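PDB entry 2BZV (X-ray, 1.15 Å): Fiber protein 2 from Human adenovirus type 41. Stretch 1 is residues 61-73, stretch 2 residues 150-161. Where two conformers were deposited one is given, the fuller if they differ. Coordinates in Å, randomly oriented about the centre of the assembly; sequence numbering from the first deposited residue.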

# COMPACT_ATOMS: atom_id res chain seq x y z
N ALA A 61 22.07 -1.70 24.71
CA ALA A 61 20.88 -0.99 25.20
C ALA A 61 19.65 -1.28 24.35
O ALA A 61 18.51 -1.12 24.81
CB ALA A 61 21.11 0.51 25.26
N LEU A 62 19.85 -1.71 23.10
CA LEU A 62 18.70 -2.10 22.28
C LEU A 62 17.97 -3.33 22.82
O LEU A 62 16.86 -3.64 22.36
CB LEU A 62 19.13 -2.37 20.83
CG LEU A 62 19.61 -1.15 20.05
CD1 LEU A 62 20.12 -1.58 18.69
CD2 LEU A 62 18.49 -0.13 19.89
N ARG A 63 18.56 -4.05 23.78
CA ARG A 63 17.84 -5.14 24.41
C ARG A 63 17.14 -4.72 25.70
O ARG A 63 16.35 -5.47 26.26
CB ARG A 63 18.79 -6.31 24.68
CG ARG A 63 19.42 -6.92 23.44
CD ARG A 63 18.41 -7.40 22.41
NE ARG A 63 17.43 -8.34 22.97
CZ ARG A 63 16.36 -8.78 22.31
NH1 ARG A 63 16.12 -8.38 21.07
NH2 ARG A 63 15.53 -9.63 22.91
N GLU A 64 17.43 -3.51 26.17
CA GLU A 64 16.82 -2.98 27.39
C GLU A 64 16.85 -1.46 27.31
O GLU A 64 17.76 -0.80 27.85
CB GLU A 64 17.54 -3.50 28.64
CG GLU A 64 16.87 -3.09 29.95
CD GLU A 64 17.43 -3.78 31.17
OE1 GLU A 64 18.49 -4.44 31.09
OE2 GLU A 64 16.82 -3.66 32.25
N MET A 65 15.86 -0.90 26.62
CA MET A 65 15.93 0.51 26.24
C MET A 65 15.89 1.45 27.43
O MET A 65 15.22 1.20 28.43
CB MET A 65 14.79 0.85 25.27
CG MET A 65 15.02 0.30 23.87
SD MET A 65 16.33 1.17 22.98
CE MET A 65 15.44 2.64 22.47
N HIS A 66 16.63 2.55 27.29
CA HIS A 66 16.62 3.62 28.28
C HIS A 66 15.75 4.77 27.72
O HIS A 66 14.87 5.27 28.43
CB HIS A 66 18.05 4.07 28.63
CG HIS A 66 18.98 3.02 29.21
ND1 HIS A 66 18.92 2.58 30.52
CD2 HIS A 66 20.05 2.40 28.66
CE1 HIS A 66 19.89 1.70 30.73
NE2 HIS A 66 20.59 1.57 29.62
N ASP A 67 15.96 5.17 26.47
CA ASP A 67 15.13 6.20 25.81
C ASP A 67 13.80 5.65 25.32
O ASP A 67 13.62 4.43 25.21
CB ASP A 67 15.90 6.79 24.62
CG ASP A 67 17.14 7.58 25.00
OD1 ASP A 67 17.22 8.14 26.11
OD2 ASP A 67 18.05 7.68 24.15
N ASN A 68 12.86 6.55 25.01
CA ASN A 68 11.54 6.09 24.56
C ASN A 68 11.28 6.40 23.08
O ASN A 68 10.13 6.36 22.64
CB ASN A 68 10.43 6.66 25.43
CG ASN A 68 10.29 8.15 25.26
OD1 ASN A 68 11.13 8.78 24.62
ND2 ASN A 68 9.25 8.73 25.84
N ALA A 69 12.33 6.71 22.34
CA ALA A 69 12.22 6.90 20.89
C ALA A 69 13.59 6.74 20.28
O ALA A 69 14.61 7.02 20.93
CB ALA A 69 11.65 8.26 20.57
N LEU A 70 13.60 6.33 19.02
CA LEU A 70 14.83 6.07 18.29
C LEU A 70 14.62 6.49 16.85
O LEU A 70 13.54 6.24 16.29
CB LEU A 70 15.09 4.58 18.37
CG LEU A 70 16.34 3.95 17.81
CD1 LEU A 70 16.66 2.69 18.62
CD2 LEU A 70 16.17 3.56 16.35
N SER A 71 15.63 7.10 16.24
CA SER A 71 15.55 7.49 14.84
C SER A 71 16.65 6.84 14.02
O SER A 71 17.71 6.43 14.54
CB SER A 71 15.70 9.00 14.69
OG SER A 71 17.04 9.35 15.02
N LEU A 72 16.41 6.72 12.73
CA LEU A 72 17.38 6.20 11.78
C LEU A 72 17.32 7.06 10.55
O LEU A 72 16.25 7.18 9.94
CB LEU A 72 17.05 4.75 11.40
CG LEU A 72 17.84 4.16 10.22
CD1 LEU A 72 19.30 4.00 10.61
CD2 LEU A 72 17.23 2.84 9.74
N LYS A 73 18.45 7.64 10.15
CA LYS A 73 18.52 8.46 8.95
C LYS A 73 19.34 7.76 7.88
O LYS A 73 20.48 7.33 8.14
CB LYS A 73 19.13 9.82 9.28
CG LYS A 73 19.08 10.77 8.11
CD LYS A 73 19.46 12.16 8.57
CE LYS A 73 19.33 13.10 7.40
NZ LYS A 73 19.75 14.48 7.81
N PHE A 150 13.55 7.89 9.68
CA PHE A 150 12.56 7.05 10.33
C PHE A 150 12.60 7.30 11.82
O PHE A 150 13.67 7.50 12.39
CB PHE A 150 12.90 5.58 10.08
CG PHE A 150 12.91 5.22 8.62
CD1 PHE A 150 11.72 5.10 7.90
CD2 PHE A 150 14.12 4.98 7.96
CE1 PHE A 150 11.73 4.77 6.55
CE2 PHE A 150 14.13 4.66 6.62
CZ PHE A 150 12.93 4.55 5.91
N LYS A 151 11.44 7.27 12.47
CA LYS A 151 11.39 7.40 13.92
C LYS A 151 10.37 6.40 14.47
O LYS A 151 9.25 6.29 13.95
CB LYS A 151 10.99 8.82 14.34
CG LYS A 151 10.96 9.00 15.87
CD LYS A 151 10.42 10.38 16.24
CE LYS A 151 10.09 10.51 17.72
NZ LYS A 151 9.53 11.85 18.04
N TRP A 152 10.79 5.71 15.53
CA TRP A 152 9.91 4.79 16.25
C TRP A 152 9.85 5.17 17.71
O TRP A 152 10.86 5.59 18.30
CB TRP A 152 10.45 3.37 16.20
CG TRP A 152 10.59 2.76 14.85
CD1 TRP A 152 9.68 1.95 14.23
CD2 TRP A 152 11.72 2.84 13.97
NE1 TRP A 152 10.15 1.54 13.01
CE2 TRP A 152 11.41 2.07 12.83
CE3 TRP A 152 12.95 3.49 14.04
CZ2 TRP A 152 12.30 1.94 11.76
CZ3 TRP A 152 13.83 3.36 12.97
CH2 TRP A 152 13.50 2.58 11.84
N SER A 153 8.69 4.97 18.33
CA SER A 153 8.68 4.97 19.79
C SER A 153 9.32 3.68 20.31
O SER A 153 9.48 2.69 19.58
CB SER A 153 7.27 5.14 20.35
OG SER A 153 6.42 4.12 19.86
N ALA A 154 9.69 3.70 21.59
CA ALA A 154 10.30 2.56 22.26
C ALA A 154 9.82 2.51 23.69
O ALA A 154 9.46 3.53 24.26
CB ALA A 154 11.82 2.65 22.22
N GLU A 155 9.80 1.31 24.27
CA GLU A 155 9.34 1.13 25.63
C GLU A 155 10.55 0.96 26.54
O GLU A 155 11.27 -0.04 26.44
CB GLU A 155 8.43 -0.10 25.70
CG GLU A 155 7.78 -0.25 27.05
CD GLU A 155 6.81 -1.41 27.13
OE1 GLU A 155 6.35 -1.68 28.26
OE2 GLU A 155 6.51 -2.03 26.09
N PRO A 156 10.83 1.94 27.42
CA PRO A 156 11.95 1.74 28.33
C PRO A 156 11.87 0.44 29.12
O PRO A 156 10.80 0.01 29.56
CB PRO A 156 11.88 2.94 29.26
CG PRO A 156 11.25 3.99 28.42
CD PRO A 156 10.20 3.25 27.63
N GLY A 157 13.03 -0.20 29.25
CA GLY A 157 13.16 -1.45 29.96
C GLY A 157 12.98 -2.68 29.09
O GLY A 157 13.23 -3.79 29.56
N LYS A 158 12.56 -2.48 27.84
CA LYS A 158 12.30 -3.62 26.97
C LYS A 158 13.19 -3.60 25.75
O LYS A 158 13.75 -2.56 25.41
CB LYS A 158 10.84 -3.61 26.53
CG LYS A 158 9.89 -3.53 27.71
CD LYS A 158 8.75 -4.51 27.58
CE LYS A 158 7.80 -4.44 28.77
NZ LYS A 158 8.49 -4.81 30.03
N PRO A 159 13.33 -4.74 25.07
CA PRO A 159 14.08 -4.73 23.82
C PRO A 159 13.40 -3.87 22.75
O PRO A 159 12.17 -3.77 22.71
CB PRO A 159 14.07 -6.20 23.37
CG PRO A 159 13.55 -6.97 24.51
CD PRO A 159 12.81 -6.07 25.42
N PHE A 160 14.22 -3.28 21.89
CA PHE A 160 13.73 -2.50 20.77
C PHE A 160 13.45 -3.42 19.59
O PHE A 160 14.36 -3.99 19.00
CB PHE A 160 14.76 -1.44 20.38
CG PHE A 160 14.29 -0.55 19.26
CD1 PHE A 160 13.24 0.34 19.48
CD2 PHE A 160 14.86 -0.61 18.00
CE1 PHE A 160 12.80 1.17 18.46
CE2 PHE A 160 14.42 0.21 16.98
CZ PHE A 160 13.38 1.10 17.20
N HIS A 161 12.18 -3.58 19.27
CA HIS A 161 11.79 -4.39 18.15
C HIS A 161 10.36 -4.06 17.74
O HIS A 161 9.39 -4.78 17.99
CB HIS A 161 12.04 -5.86 18.45
CG HIS A 161 11.78 -6.94 17.43
ND1 HIS A 161 11.94 -6.66 16.08
CD2 HIS A 161 11.56 -8.27 17.50
CE1 HIS A 161 11.78 -7.77 15.37
NE2 HIS A 161 11.56 -8.76 16.22
O HOH W 1 14.83 -6.19 28.39
O HOH W 2 13.40 -4.41 32.18

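The two stretches are joined by eight backbone hydrogen bonds, and no side chain takes part in any of them. Four belong to a regular antiparallel ladder. Leu 70 and Trp 152 exchange a pair, Leu 70 N to Trp 152 O and Trp 152 N to Leu 70 O, both 2.9 Å; Leu 72 and Phe 150 repeat it, with Leu 72 N to Phe 150 O at 2.9 Å and Phe 150 N to Leu 72 O at 2.8 Å. At the non-hydrogen-bonded pairs between and beside them, the CA atoms come closer, and CA-H...O contacts such as Ser 71 CA to Phe 150 O, 3.1 Å, fill the gap.

Beyond the ladder the strands end but the pairing goes on. Ala 154 N donates to Asn 68 O at 2.9 Å. Farther out, Met 65 is held through both its N and its O: its N donates to Lys 158 O (2.9 Å), and its O accepts from Gly 157 N (2.7 Å). The type II turn from Glu 155 to Lys 158 presents these two groups. Gly 157, at phi 90°, suits its corner because a CB there would jam against the preceding carbonyl. The last bond, Phe 160 N to Leu 62 O, is 2.7 Å and nearly straight. Pro 159 N has no hydrogen to offer Arg 63 O; a water donates to Arg 63 O (2.7 Å from the water O) and to Gly 157 O (3.1 Å), bridging the stretches.

Alternation sorts the side chains. Leu 70, Leu 72, Phe 150 and Trp 152 share one buried face of the sheet, while Ala 69, Ser 71, Lys 151 and Ser 153 lie on the other, more exposed one. On the buried face, Leu 72 CB meets the edge of the indole at Trp 152 CZ3, 3.8 Å, and Leu 70 CD2 lies 4.0 Å from Trp 152 CE3. Leu 70 also reaches the loop: its CD1 sits over the face of the Phe 160 ring, 3.7 Å from Phe 160 CE2, a CH-pi contact.

Leu 62 CD2 packs against Phe 160 CB at 4.0 Å, and Met 65 CG approaches the same CB at 3.9 Å. The flexible thioether, all three chi angles m, brings Met 65 CE to within 3.6 Å of Ala 154 CB, where a small methyl points toward the first stretch. At the exposed margin, Arg 63 lays one guanidinium face on Pro 159, CZ to CB 3.6 Å.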